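Local coordinates for protein type I modular polyketide synthase (Streptomyces albus subsp. albus, PDB 6IYT) that probably selects an extender unit, apparently ethylmalonyl-CoA, and transfers its acyl group within the polyketide synthase that builds salinomycin, at residues R91-G96 with A438-V443; R430-F435 with L445-V450; P41-I46 with G73-G78; S115-K120 with G387-V392. All coordinates share one frame; numbering follows the deposited sequence.

Interaction 1. Residues R91-G96 with A438-V443; sequences RAVVLG and AWTRGV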
loop_
_atom_site.group_PDB
_atom_site.type_symbol
_atom_site.label_atom_id
_atom_site.label_comp_id
_atom_site.label_asym_id
_atom_site.label_seq_id
_atom_site.Cartn_x
_atom_site.Cartn_y
_atom_site.Cartn_z
ATOM N N ARG A 91 -6.188 -10.223 -21.231
ATOM C CA ARG A 91 -5.840 -8.807 -21.225
ATOM C C ARG A 91 -4.352 -8.602 -21.220
ATOM O O ARG A 91 -3.619 -9.379 -20.647
ATOM C CB ARG A 91 -6.475 -8.134 -19.998
ATOM C CG ARG A 91 -7.993 -8.126 -20.026
ATOM C CD ARG A 91 -8.559 -7.520 -18.758
ATOM N NE ARG A 91 -9.992 -7.577 -18.780
ATOM C CZ ARG A 91 -10.814 -6.963 -17.935
ATOM N NH1 ARG A 91 -10.351 -6.317 -16.873
ATOM N NH2 ARG A 91 -12.148 -7.168 -18.054
ATOM N N ALA A 92 -3.906 -7.547 -21.888
ATOM C CA ALA A 92 -2.527 -7.128 -21.817
ATOM C C ALA A 92 -2.425 -5.627 -21.820
ATOM O O ALA A 92 -3.286 -4.932 -22.394
ATOM C CB ALA A 92 -1.727 -7.706 -22.966
ATOM N N VAL A 93 -1.310 -5.128 -21.291
ATOM C CA VAL A 93 -0.996 -3.727 -21.361
ATOM C C VAL A 93 0.449 -3.547 -21.805
ATOM O O VAL A 93 1.366 -4.168 -21.265
ATOM C CB VAL A 93 -1.206 -3.054 -20.023
ATOM C CG1 VAL A 93 -0.855 -1.585 -20.097
ATOM C CG2 VAL A 93 -2.640 -3.294 -19.524
ATOM N N VAL A 94 0.631 -2.694 -22.797
ATOM C CA VAL A 94 1.935 -2.254 -23.228
ATOM C C VAL A 94 2.183 -0.819 -22.759
ATOM O O VAL A 94 1.300 0.026 -22.893
ATOM C CB VAL A 94 2.012 -2.288 -24.787
ATOM C CG1 VAL A 94 3.404 -2.000 -25.252
ATOM C CG2 VAL A 94 1.571 -3.647 -25.295
ATOM N N LEU A 95 3.428 -0.529 -22.368
ATOM C CA LEU A 95 3.831 0.815 -21.924
ATOM C C LEU A 95 4.956 1.355 -22.775
ATOM O O LEU A 95 5.837 0.605 -23.192
ATOM C CB LEU A 95 4.270 0.793 -20.470
ATOM C CG LEU A 95 3.266 0.204 -19.466
ATOM C CD1 LEU A 95 3.907 0.187 -18.100
ATOM C CD2 LEU A 95 1.984 0.999 -19.441
ATOM N N GLY A 96 4.883 2.647 -23.090
ATOM C CA GLY A 96 5.955 3.314 -23.815
ATOM C C GLY A 96 5.582 4.728 -24.172
ATOM O O GLY A 96 4.502 5.197 -23.850
ATOM N N ALA A 438 -3.611 -4.925 -11.785
ATOM C CA ALA A 438 -4.991 -5.047 -11.273
ATOM C C ALA A 438 -5.991 -5.324 -12.411
ATOM O O ALA A 438 -6.807 -6.239 -12.331
ATOM C CB ALA A 438 -5.380 -3.794 -10.531
ATOM N N TRP A 439 -5.932 -4.505 -13.450
ATOM C CA TRP A 439 -6.931 -4.556 -14.530
ATOM C C TRP A 439 -6.838 -5.877 -15.298
ATOM O O TRP A 439 -7.868 -6.466 -15.654
ATOM C CB TRP A 439 -6.738 -3.385 -15.489
ATOM C CG TRP A 439 -7.680 -3.394 -16.714
ATOM C CD1 TRP A 439 -9.038 -3.105 -16.732
ATOM C CD2 TRP A 439 -7.347 -3.812 -18.030
ATOM N NE1 TRP A 439 -9.520 -3.189 -18.021
ATOM C CE2 TRP A 439 -8.509 -3.667 -18.829
ATOM C CE3 TRP A 439 -6.171 -4.238 -18.637
ATOM C CZ2 TRP A 439 -8.509 -3.956 -20.185
ATOM C CZ3 TRP A 439 -6.183 -4.522 -19.993
ATOM C CH2 TRP A 439 -7.337 -4.348 -20.752
ATOM N N THR A 440 -5.621 -6.366 -15.525
ATOM C CA THR A 440 -5.481 -7.599 -16.287
ATOM C C THR A 440 -6.024 -8.768 -15.504
ATOM O O THR A 440 -6.346 -9.805 -16.095
ATOM C CB THR A 440 -4.037 -7.913 -16.712
ATOM O OG1 THR A 440 -3.207 -7.988 -15.553
ATOM C CG2 THR A 440 -3.511 -6.864 -17.702
ATOM N N ARG A 441 -6.172 -8.598 -14.186
ATOM C CA ARG A 441 -6.795 -9.633 -13.333
ATOM C C ARG A 441 -8.272 -9.370 -13.066
ATOM O O ARG A 441 -8.904 -10.104 -12.298
ATOM C CB ARG A 441 -6.064 -9.757 -11.993
ATOM C CG ARG A 441 -4.630 -10.239 -12.097
ATOM C CD ARG A 441 -4.498 -11.746 -11.969
ATOM N NE ARG A 441 -5.315 -12.317 -10.893
ATOM C CZ ARG A 441 -4.909 -12.486 -9.636
ATOM N NH1 ARG A 441 -3.736 -12.021 -9.231
ATOM N NH2 ARG A 441 -5.746 -12.987 -8.757
ATOM N N GLY A 442 -8.823 -8.306 -13.654
ATOM C CA GLY A 442 -10.287 -8.144 -13.702
ATOM C C GLY A 442 -10.824 -6.950 -12.930
ATOM O O GLY A 442 -12.035 -6.755 -12.837
ATOM N N VAL A 443 -9.930 -6.141 -12.378
ATOM C CA VAL A 443 -10.334 -4.997 -11.628
ATOM C C VAL A 443 -10.859 -3.963 -12.618
ATOM O O VAL A 443 -10.167 -3.613 -13.588
ATOM C CB VAL A 443 -9.168 -4.393 -10.811
ATOM C CG1 VAL A 443 -9.557 -3.035 -10.245
ATOM C CG2 VAL A 443 -8.761 -5.328 -9.685
#
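The CA atoms of R91 and T440, 5.1 Å apart, are the nearest CA pair between strand 91-96 and segment 438-443, which runs off the end of helix 428-439. The R91 side chain then runs, extended from CG to NE, across the W439 indole at about a right angle. Its CD stands over the six-membered ring, 3.7 Å from the centroid of W439 and only 5° off the ring normal, which is a CH-pi contact. Further along, the guanidinium lies over the five-membered ring as a cation-pi stack, R91 CZ being 4.3 Å from that centroid of W439 and the two planes 27° apart. R91 NH1 and W439 NE1 are both donors and do not pair. Instead R91 NH1 gives a 2.8 Å hydrogen bond to W439 O, with an N-H...O angle of 154°.

That carbonyl also closes the turn. W439 to G442 form a type I turn, and G442, with positive phi, completes a Schellman motif in which its N bonds W439 O at 2.9 Å and V443 N bonds A438 O at 3.1 Å. R91 NH1 and G442 N reach W439 O from opposite faces of the carbonyl plane. Strand 90-96 is the middle strand of a three-stranded antiparallel sheet, consistent with the linker that precedes the acyltransferase domain in modular synthases.

Apolar contacts flank the stack: V93 CG2 meets W439 CE3 at 3.8 Å, and T440 CG2 lies 4.0 Å from R91 CB. T440 turns its hydroxyl back to A436 O, while R91 NE bonds F88 O.

Interaction 2. Residues R430-F435 with L445-V450; sequences RVLTSF and LDWTAV
F435 and L432, one helical turn apart on 430-435, meet the segment 445-450 by van der Waals packing, with no polar bond between the segments. Among aliphatic groups, L445 CD1 comes 3.8 Å from F435 CB, the two side chains crossing at about a right angle; the same methyl also lies 3.6 Å from F435 O. L432 CD2 fits against both branches of V450, 3.9 Å from V450 CG1 and 4.0 Å from V450 CG2.

The aromatic contacts involve the far rim of the W447 indole. With CG anti to the carbonyl carbon (chi1 -75°), the ring reaches back to the helix, and W447 CH2 lies 3.7 Å from F435 CB. L432 O sits near the indole plane, at its edge, 3.9 Å from W447 CH2. One indole face is covered from within its own segment, L445 CD2 standing 3.7 Å above the centre of the ring. V450 CG2 approaches the F435 ring at its edge.

The chain thus doubles back on helix 428-439 after leaving it, consistent with the linker that follows the acyltransferase domain in modular synthases. W447 meets W439 edge-to-face and packs on P44 and I46 of strand 43-49 and on A82 of helix 74-84, while F435 touches V198 of helix 181-200 and meets the W199 ring with the planes at about 60°.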
loop_
_atom_site.group_PDB
_atom_site.type_symbol
_atom_site.label_atom_id
_atom_site.label_comp_id
_atom_site.label_asym_id
_atom_site.label_seq_id
_atom_site.Cartn_x
_atom_site.Cartn_y
_atom_site.Cartn_z
ATOM N N ARG A 430 5.628 2.846 -12.735
ATOM C CA ARG A 430 5.183 2.025 -11.608
ATOM C C ARG A 430 3.675 2.103 -11.364
ATOM O O ARG A 430 3.023 1.077 -11.161
ATOM C CB ARG A 430 5.941 2.394 -10.320
ATOM C CG ARG A 430 5.563 1.543 -9.130
ATOM C CD ARG A 430 5.900 0.097 -9.327
ATOM N NE ARG A 430 4.742 -0.722 -9.704
ATOM C CZ ARG A 430 4.779 -2.034 -9.910
ATOM N NH1 ARG A 430 5.946 -2.673 -9.994
ATOM N NH2 ARG A 430 3.656 -2.699 -10.149
ATOM N N VAL A 431 3.114 3.296 -11.387
ATOM C CA VAL A 431 1.659 3.457 -11.216
ATOM C C VAL A 431 0.927 2.687 -12.311
ATOM O O VAL A 431 -0.028 1.952 -12.040
ATOM C CB VAL A 431 1.246 4.928 -11.222
ATOM C CG1 VAL A 431 -0.265 5.073 -11.193
ATOM C CG2 VAL A 431 1.876 5.641 -10.014
ATOM N N LEU A 432 1.259 2.984 -13.558
ATOM C CA LEU A 432 0.592 2.310 -14.676
ATOM C C LEU A 432 0.753 0.802 -14.616
ATOM O O LEU A 432 -0.160 0.056 -15.041
ATOM C CB LEU A 432 1.123 2.837 -16.008
ATOM C CG LEU A 432 0.771 4.291 -16.362
ATOM C CD1 LEU A 432 1.431 4.673 -17.680
ATOM C CD2 LEU A 432 -0.725 4.506 -16.437
ATOM N N THR A 433 1.925 0.341 -14.183
ATOM C CA THR A 433 2.183 -1.103 -14.015
ATOM C C THR A 433 1.291 -1.748 -12.937
ATOM O O THR A 433 0.645 -2.750 -13.189
ATOM C CB THR A 433 3.674 -1.395 -13.758
ATOM O OG1 THR A 433 4.458 -0.884 -14.851
ATOM C CG2 THR A 433 3.906 -2.883 -13.656
ATOM N N SER A 434 1.091 -1.055 -11.829
ATOM C CA SER A 434 0.183 -1.524 -10.821
ATOM C C SER A 434 -1.261 -1.498 -11.296
ATOM O O SER A 434 -2.031 -2.462 -11.071
ATOM C CB SER A 434 0.362 -0.713 -9.534
ATOM O OG SER A 434 1.653 -0.968 -8.996
ATOM N N PHE A 435 -1.642 -0.437 -12.004
ATOM C CA PHE A 435 -2.964 -0.378 -12.610
ATOM C C PHE A 435 -3.164 -1.604 -13.562
ATOM O O PHE A 435 -4.224 -2.210 -13.584
ATOM C CB PHE A 435 -3.146 0.886 -13.436
ATOM C CG PHE A 435 -3.334 2.162 -12.656
ATOM C CD1 PHE A 435 -3.433 2.195 -11.267
ATOM C CD2 PHE A 435 -3.472 3.364 -13.362
ATOM C CE1 PHE A 435 -3.688 3.397 -10.613
ATOM C CE2 PHE A 435 -3.647 4.560 -12.712
ATOM C CZ PHE A 435 -3.754 4.583 -11.328
ATOM N N LEU A 445 -11.269 -0.564 -14.031
ATOM C CA LEU A 445 -10.345 0.562 -13.931
ATOM C C LEU A 445 -10.531 1.529 -15.110
ATOM O O LEU A 445 -10.583 1.107 -16.262
ATOM C CB LEU A 445 -8.898 0.032 -13.910
ATOM C CG LEU A 445 -7.846 0.989 -13.356
ATOM C CD1 LEU A 445 -6.761 0.208 -12.581
ATOM C CD2 LEU A 445 -7.219 1.801 -14.487
ATOM N N ASP A 446 -10.633 2.820 -14.816
ATOM C CA ASP A 446 -11.013 3.786 -15.837
ATOM C C ASP A 446 -9.794 4.345 -16.515
ATOM O O ASP A 446 -9.244 5.380 -16.097
ATOM C CB ASP A 446 -11.851 4.899 -15.231
ATOM C CG ASP A 446 -12.194 5.957 -16.222
ATOM O OD1 ASP A 446 -12.030 5.701 -17.437
ATOM O OD2 ASP A 446 -12.452 7.093 -15.787
ATOM N N TRP A 447 -9.277 3.574 -17.457
ATOM C CA TRP A 447 -8.072 3.912 -18.168
ATOM C C TRP A 447 -8.170 5.235 -18.913
ATOM O O TRP A 447 -7.168 5.881 -19.154
ATOM C CB TRP A 447 -7.747 2.820 -19.136
ATOM C CG TRP A 447 -7.197 1.598 -18.481
ATOM C CD1 TRP A 447 -7.855 0.454 -18.233
ATOM C CD2 TRP A 447 -5.853 1.391 -18.064
ATOM N NE1 TRP A 447 -7.023 -0.455 -17.663
ATOM C CE2 TRP A 447 -5.777 0.092 -17.549
ATOM C CE3 TRP A 447 -4.698 2.162 -18.109
ATOM C CZ2 TRP A 447 -4.620 -0.416 -16.978
ATOM C CZ3 TRP A 447 -3.536 1.640 -17.578
ATOM C CH2 TRP A 447 -3.492 0.327 -17.087
ATOM N N THR A 448 -9.373 5.626 -19.299
ATOM C CA THR A 448 -9.557 6.924 -19.963
ATOM C C THR A 448 -9.032 8.086 -19.097
ATOM O O THR A 448 -8.488 9.064 -19.617
ATOM C CB THR A 448 -11.029 7.156 -20.295
ATOM O OG1 THR A 448 -11.439 6.198 -21.289
ATOM C CG2 THR A 448 -11.249 8.563 -20.798
ATOM N N ALA A 449 -9.145 7.950 -17.787
ATOM C CA ALA A 449 -8.702 8.999 -16.870
ATOM C C ALA A 449 -7.175 9.204 -16.894
ATOM O O ALA A 449 -6.677 10.288 -16.594
ATOM C CB ALA A 449 -9.185 8.699 -15.453
ATOM N N VAL A 450 -6.427 8.184 -17.310
ATOM C CA VAL A 450 -4.988 8.321 -17.476
ATOM C C VAL A 450 -4.630 9.411 -18.498
ATOM O O VAL A 450 -3.558 10.005 -18.430
ATOM C CB VAL A 450 -4.349 6.957 -17.900
ATOM C CG1 VAL A 450 -2.928 7.133 -18.329
ATOM C CG2 VAL A 450 -4.445 5.974 -16.758
#

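Interaction 3. Residues P41-I46 with G73-G78; sequences PLVPWI and GATDLG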
loop_
_atom_site.group_PDB
_atom_site.type_symbol
_atom_site.label_atom_id
_atom_site.label_comp_id
_atom_site.label_asym_id
_atom_site.label_seq_id
_atom_site.Cartn_x
_atom_site.Cartn_y
_atom_site.Cartn_z
ATOM N N PRO A 41 4.415 11.820 -19.791
ATOM C CA PRO A 41 4.732 10.508 -19.285
ATOM C C PRO A 41 4.568 9.423 -20.381
ATOM O O PRO A 41 3.915 9.645 -21.404
ATOM C CB PRO A 41 3.692 10.316 -18.188
ATOM C CG PRO A 41 2.494 11.022 -18.725
ATOM C CD PRO A 41 3.019 12.199 -19.504
ATOM N N LEU A 42 5.010 8.237 -20.087
ATOM C CA LEU A 42 4.704 7.139 -20.924
ATOM C C LEU A 42 3.208 6.842 -20.910
ATOM O O LEU A 42 2.467 7.306 -20.032
ATOM C CB LEU A 42 5.552 5.898 -20.551
ATOM C CG LEU A 42 5.186 5.062 -19.354
ATOM C CD1 LEU A 42 6.104 3.859 -19.257
ATOM C CD2 LEU A 42 5.259 5.883 -18.095
ATOM N N VAL A 43 2.789 6.072 -21.907
ATOM C CA VAL A 43 1.386 5.864 -22.270
ATOM C C VAL A 43 1.125 4.348 -22.099
ATOM O O VAL A 43 1.965 3.571 -22.510
ATOM C CB VAL A 43 1.238 6.153 -23.803
ATOM C CG1 VAL A 43 -0.192 6.069 -24.239
ATOM C CG2 VAL A 43 1.879 7.499 -24.155
ATOM N N PRO A 44 -0.104 3.953 -21.679
ATOM C CA PRO A 44 -0.528 2.555 -21.807
ATOM C C PRO A 44 -1.357 2.304 -23.048
ATOM O O PRO A 44 -2.222 3.086 -23.383
ATOM C CB PRO A 44 -1.389 2.352 -20.565
ATOM C CG PRO A 44 -2.090 3.659 -20.407
ATOM C CD PRO A 44 -1.058 4.717 -20.850
ATOM N N TRP A 45 -1.088 1.186 -23.722
ATOM C CA TRP A 45 -1.958 0.664 -24.745
ATOM C C TRP A 45 -2.592 -0.624 -24.197
ATOM O O TRP A 45 -1.873 -1.615 -23.957
ATOM C CB TRP A 45 -1.149 0.302 -25.991
ATOM C CG TRP A 45 -0.794 1.425 -26.864
ATOM C CD1 TRP A 45 -1.017 2.770 -26.634
ATOM C CD2 TRP A 45 -0.212 1.330 -28.168
ATOM N NE1 TRP A 45 -0.527 3.507 -27.684
ATOM C CE2 TRP A 45 -0.038 2.647 -28.643
ATOM C CE3 TRP A 45 0.201 0.247 -28.980
ATOM C CZ2 TRP A 45 0.533 2.918 -29.895
ATOM C CZ3 TRP A 45 0.737 0.510 -30.207
ATOM C CH2 TRP A 45 0.901 1.838 -30.664
ATOM N N ILE A 46 -3.897 -0.597 -23.937
ATOM C CA ILE A 46 -4.556 -1.743 -23.344
ATOM C C ILE A 46 -5.228 -2.555 -24.445
ATOM O O ILE A 46 -5.592 -2.007 -25.456
ATOM C CB ILE A 46 -5.563 -1.375 -22.242
ATOM C CG1 ILE A 46 -6.798 -0.728 -22.818
ATOM C CG2 ILE A 46 -4.912 -0.450 -21.218
ATOM C CD1 ILE A 46 -7.856 -0.485 -21.788
ATOM N N GLY A 73 -0.537 8.901 -33.596
ATOM C CA GLY A 73 0.016 9.373 -32.355
ATOM C C GLY A 73 -0.109 8.327 -31.274
ATOM O O GLY A 73 -1.178 7.748 -31.086
ATOM N N ALA A 74 0.945 8.173 -30.499
ATOM C CA ALA A 74 0.977 7.202 -29.430
ATOM C C ALA A 74 -0.147 7.452 -28.453
ATOM O O ALA A 74 -0.879 6.526 -28.074
ATOM C CB ALA A 74 2.320 7.246 -28.716
ATOM N N THR A 75 -0.316 8.692 -28.021
ATOM C CA THR A 75 -1.267 8.942 -27.000
ATOM C C THR A 75 -2.712 8.891 -27.532
ATOM O O THR A 75 -3.616 8.374 -26.848
ATOM C CB THR A 75 -0.936 10.229 -26.196
ATOM O OG1 THR A 75 -1.756 11.302 -26.633
ATOM C CG2 THR A 75 0.561 10.596 -26.364
ATOM N N ASP A 76 -2.916 9.266 -28.801
ATOM C CA ASP A 76 -4.246 9.100 -29.419
ATOM C C ASP A 76 -4.648 7.602 -29.457
ATOM O O ASP A 76 -5.823 7.257 -29.265
ATOM C CB ASP A 76 -4.267 9.654 -30.858
ATOM C CG ASP A 76 -4.097 11.189 -30.926
ATOM O OD1 ASP A 76 -4.380 11.884 -29.915
ATOM O OD2 ASP A 76 -3.879 11.689 -32.059
ATOM N N LEU A 77 -3.723 6.752 -29.856
ATOM C CA LEU A 77 -4.013 5.283 -29.912
ATOM C C LEU A 77 -4.321 4.722 -28.530
ATOM O O LEU A 77 -5.280 3.982 -28.351
ATOM C CB LEU A 77 -2.864 4.527 -30.546
ATOM C CG LEU A 77 -2.705 4.762 -32.043
ATOM C CD1 LEU A 77 -1.314 4.354 -32.520
ATOM C CD2 LEU A 77 -3.772 3.983 -32.774
ATOM N N GLY A 78 -3.563 5.146 -27.540
ATOM C CA GLY A 78 -3.811 4.686 -26.166
ATOM C C GLY A 78 -5.188 5.128 -25.688
ATOM O O GLY A 78 -5.949 4.345 -25.124
HETATM O O HOH W 1 -4.866 2.256 -23.744
#
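W45, V43 and G78 carry this strand-on-helix packing, in which helix 74-84 lies against the edge strand 43-49 of the three-stranded antiparallel sheet, an alpha/beta arrangement consistent with the linker between ketosynthase and acyltransferase. The short axes of 43-46 and 74-78 approach to 7.7 Å and make an angle of 41°.

W45 has the largest area buried here. Its CG is anti to the carbonyl carbon (chi1 -80°), and this swings the indole alongside the helix so that its N-H edge faces the first turn. W45 NE1 donates to A74 O over 3.1 Å in a nearly straight bond, 169° at the hydrogen, with the oxygen close to the indole plane. A74 O is simultaneously the acceptor for G78 N in the helix, and the two donors come from opposite faces of the carbonyl, so a regular helical bond and the indole bond coexist. Farther round the ring, W45 CZ2 rests 3.5 Å from L77 CD1, and L102 of helix 99-105 also touches this tryptophan.

G78 brings helix backbone directly onto the strand: its CA is 3.4 Å from W45 CD1 and 3.6 Å from P44 O.

V43 packs at the start of the helix. Its CG1 lies 3.9 Å from A74 O, and V43 CG2 meets T75 CG2, the two side chains crossing at about a right angle.

One water bridges the backbones, accepting from I46 N at 3.0 Å while donating to P44 O and, at 2.7 Å, to G78 O.

Interaction 4. Residues S115-K120 with G387-V392; sequences SSVSGK and GFDVFV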
loop_
_atom_site.group_PDB
_atom_site.type_symbol
_atom_site.label_atom_id
_atom_site.label_comp_id
_atom_site.label_asym_id
_atom_site.label_seq_id
_atom_site.Cartn_x
_atom_site.Cartn_y
_atom_site.Cartn_z
ATOM N N SER A 115 -8.840 -12.105 -16.605
ATOM C CA SER A 115 -9.782 -11.552 -15.637
ATOM C C SER A 115 -10.351 -12.661 -14.757
ATOM O O SER A 115 -10.728 -13.746 -15.265
ATOM C CB SER A 115 -10.890 -10.795 -16.345
ATOM O OG SER A 115 -11.743 -10.178 -15.422
ATOM N N SER A 116 -10.255 -12.469 -13.440
ATOM C CA SER A 116 -10.612 -13.519 -12.475
ATOM C C SER A 116 -11.340 -13.011 -11.230
ATOM O O SER A 116 -12.043 -13.782 -10.603
ATOM C CB SER A 116 -9.385 -14.303 -12.047
ATOM O OG SER A 116 -8.482 -13.480 -11.324
ATOM N N VAL A 117 -11.054 -11.778 -10.775
ATOM C CA VAL A 117 -11.724 -11.258 -9.545
ATOM C C VAL A 117 -13.178 -10.881 -9.774
ATOM O O VAL A 117 -13.569 -10.504 -10.870
ATOM C CB VAL A 117 -11.000 -10.044 -8.948
ATOM C CG1 VAL A 117 -9.572 -10.399 -8.636
ATOM C CG2 VAL A 117 -11.089 -8.848 -9.880
ATOM N N SER A 118 -14.000 -11.011 -8.739
ATOM C CA SER A 118 -15.432 -10.691 -8.881
ATOM C C SER A 118 -16.060 -10.153 -7.594
ATOM O O SER A 118 -17.282 -9.896 -7.543
ATOM C CB SER A 118 -16.210 -11.935 -9.369
ATOM O OG SER A 118 -16.045 -13.031 -8.479
ATOM N N GLY A 119 -15.220 -9.854 -6.606
ATOM C CA GLY A 119 -15.717 -9.532 -5.260
ATOM C C GLY A 119 -15.437 -8.094 -4.870
ATOM O O GLY A 119 -15.208 -7.231 -5.731
ATOM N N LYS A 120 -15.451 -7.846 -3.569
ATOM C CA LYS A 120 -15.270 -6.520 -3.030
ATOM C C LYS A 120 -13.785 -6.160 -2.894
ATOM O O LYS A 120 -12.915 -7.043 -2.874
ATOM C CB LYS A 120 -15.966 -6.421 -1.704
ATOM C CG LYS A 120 -17.485 -6.524 -1.845
ATOM C CD LYS A 120 -18.137 -6.976 -0.547
ATOM C CE LYS A 120 -18.296 -5.828 0.408
ATOM N NZ LYS A 120 -19.425 -6.070 1.351
ATOM N N GLY A 387 -16.332 -11.869 1.270
ATOM C CA GLY A 387 -16.486 -11.742 -0.167
ATOM C C GLY A 387 -15.547 -10.713 -0.785
ATOM O O GLY A 387 -15.856 -10.162 -1.858
ATOM N N PHE A 388 -14.460 -10.381 -0.063
ATOM C CA PHE A 388 -13.372 -9.517 -0.617
ATOM C C PHE A 388 -12.373 -10.361 -1.392
ATOM O O PHE A 388 -11.865 -11.354 -0.886
ATOM C CB PHE A 388 -12.656 -8.738 0.510
ATOM C CG PHE A 388 -13.497 -7.676 1.147
ATOM C CD1 PHE A 388 -14.465 -7.995 2.076
ATOM C CD2 PHE A 388 -13.368 -6.341 0.747
ATOM C CE1 PHE A 388 -15.243 -7.005 2.659
ATOM C CE2 PHE A 388 -14.129 -5.362 1.314
ATOM C CZ PHE A 388 -15.110 -5.698 2.243
ATOM N N ASP A 389 -12.122 -10.006 -2.651
ATOM C CA ASP A 389 -11.008 -10.631 -3.367
ATOM C C ASP A 389 -10.085 -9.654 -4.081
ATOM O O ASP A 389 -9.234 -10.069 -4.840
ATOM C CB ASP A 389 -11.510 -11.729 -4.353
ATOM C CG ASP A 389 -12.338 -11.165 -5.504
ATOM O OD1 ASP A 389 -12.589 -9.927 -5.526
ATOM O OD2 ASP A 389 -12.834 -11.974 -6.342
ATOM N N VAL A 390 -10.169 -8.370 -3.748
ATOM C CA VAL A 390 -9.240 -7.405 -4.281
ATOM C C VAL A 390 -8.686 -6.656 -3.087
ATOM O O VAL A 390 -9.424 -5.947 -2.403
ATOM C CB VAL A 390 -9.915 -6.378 -5.261
ATOM C CG1 VAL A 390 -8.911 -5.321 -5.722
ATOM C CG2 VAL A 390 -10.511 -7.096 -6.487
ATOM N N PHE A 391 -7.378 -6.771 -2.898
ATOM C CA PHE A 391 -6.699 -6.159 -1.772
ATOM C C PHE A 391 -5.691 -5.221 -2.350
ATOM O O PHE A 391 -4.763 -5.673 -3.033
ATOM C CB PHE A 391 -5.953 -7.213 -0.941
ATOM C CG PHE A 391 -6.866 -8.150 -0.161
ATOM C CD1 PHE A 391 -7.601 -9.121 -0.810
ATOM C CD2 PHE A 391 -6.895 -8.124 1.214
ATOM C CE1 PHE A 391 -8.363 -10.035 -0.090
ATOM C CE2 PHE A 391 -7.776 -8.935 1.919
ATOM C CZ PHE A 391 -8.511 -9.895 1.258
ATOM N N VAL A 392 -5.849 -3.933 -2.107
ATOM C CA VAL A 392 -4.934 -2.953 -2.684
ATOM C C VAL A 392 -4.099 -2.366 -1.566
ATOM O O VAL A 392 -4.637 -1.767 -0.641
ATOM C CB VAL A 392 -5.710 -1.824 -3.394
ATOM C CG1 VAL A 392 -4.771 -0.689 -3.826
ATOM C CG2 VAL A 392 -6.509 -2.371 -4.547
#
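Strands 120-125 and 388-393 are neighbours in the parallel sheet of the acyltransferase domain, and K120 and F388 form the parallel bridge where the pair begins. K120 N donates to G387 O over 2.9 Å, lying in the carbonyl plane with 175° at the hydrogen. K120 O in turn accepts from V390 N at 3.2 Å and, weakly, from D389 N.

Before the bridge, the incoming loop is gripped by a carboxylate. D389 holds CG between its backbone N and carbonyl carbon (chi1 66°), which brings the acid up to two successive amides. S118 N meets D389 OD2 at 2.8 Å in an almost straight bond using the syn lone pair. G119 N reaches D389 OD1, also at 2.8 Å, again on the syn side but 29° out of the carboxylate plane. Such a double grip would probably stabilise the negative charge.

Two side-chain contacts accompany the bridge. K120 CB lies 3.8 Å from the centroid of the F388 ring, over its face; the lysine chain then bends at chi3, bringing K120 CE to 3.7 Å from F388 CZ. V117 CG2 packs on V390 CG2 at 3.9 Å, the two valines crossing at about a right angle.

Beyond 120-125 comes strand 208-211, which leads to a probable GxSxG nucleophile elbow, so the paired strands belong to the parallel core typical of the alpha/beta-hydrolase-like acyltransferase fold.

How the interactions relate
Along the chain interaction 3 closes first; interaction 4 then falls entirely between the two segments of interaction 1, and interaction 2 follows interaction 4. Interactions 1 and 3 use adjacent strands of the antiparallel sheet, 90-96 and 43-49, with centres 13 Å apart. Interactions 1 and 2, 9 Å apart between centres, share helix 428-439 and meet where W439 touches W447. Interaction 4 belongs to the parallel sheet, about 27 Å from interaction 3 between centres, yet it touches interaction 1 because R441 O lies 3.0 Å from S116 N, a probable hydrogen bond. The chain after helix 428-439 thus packs on the loop that connects the antiparallel sheet with the parallel core.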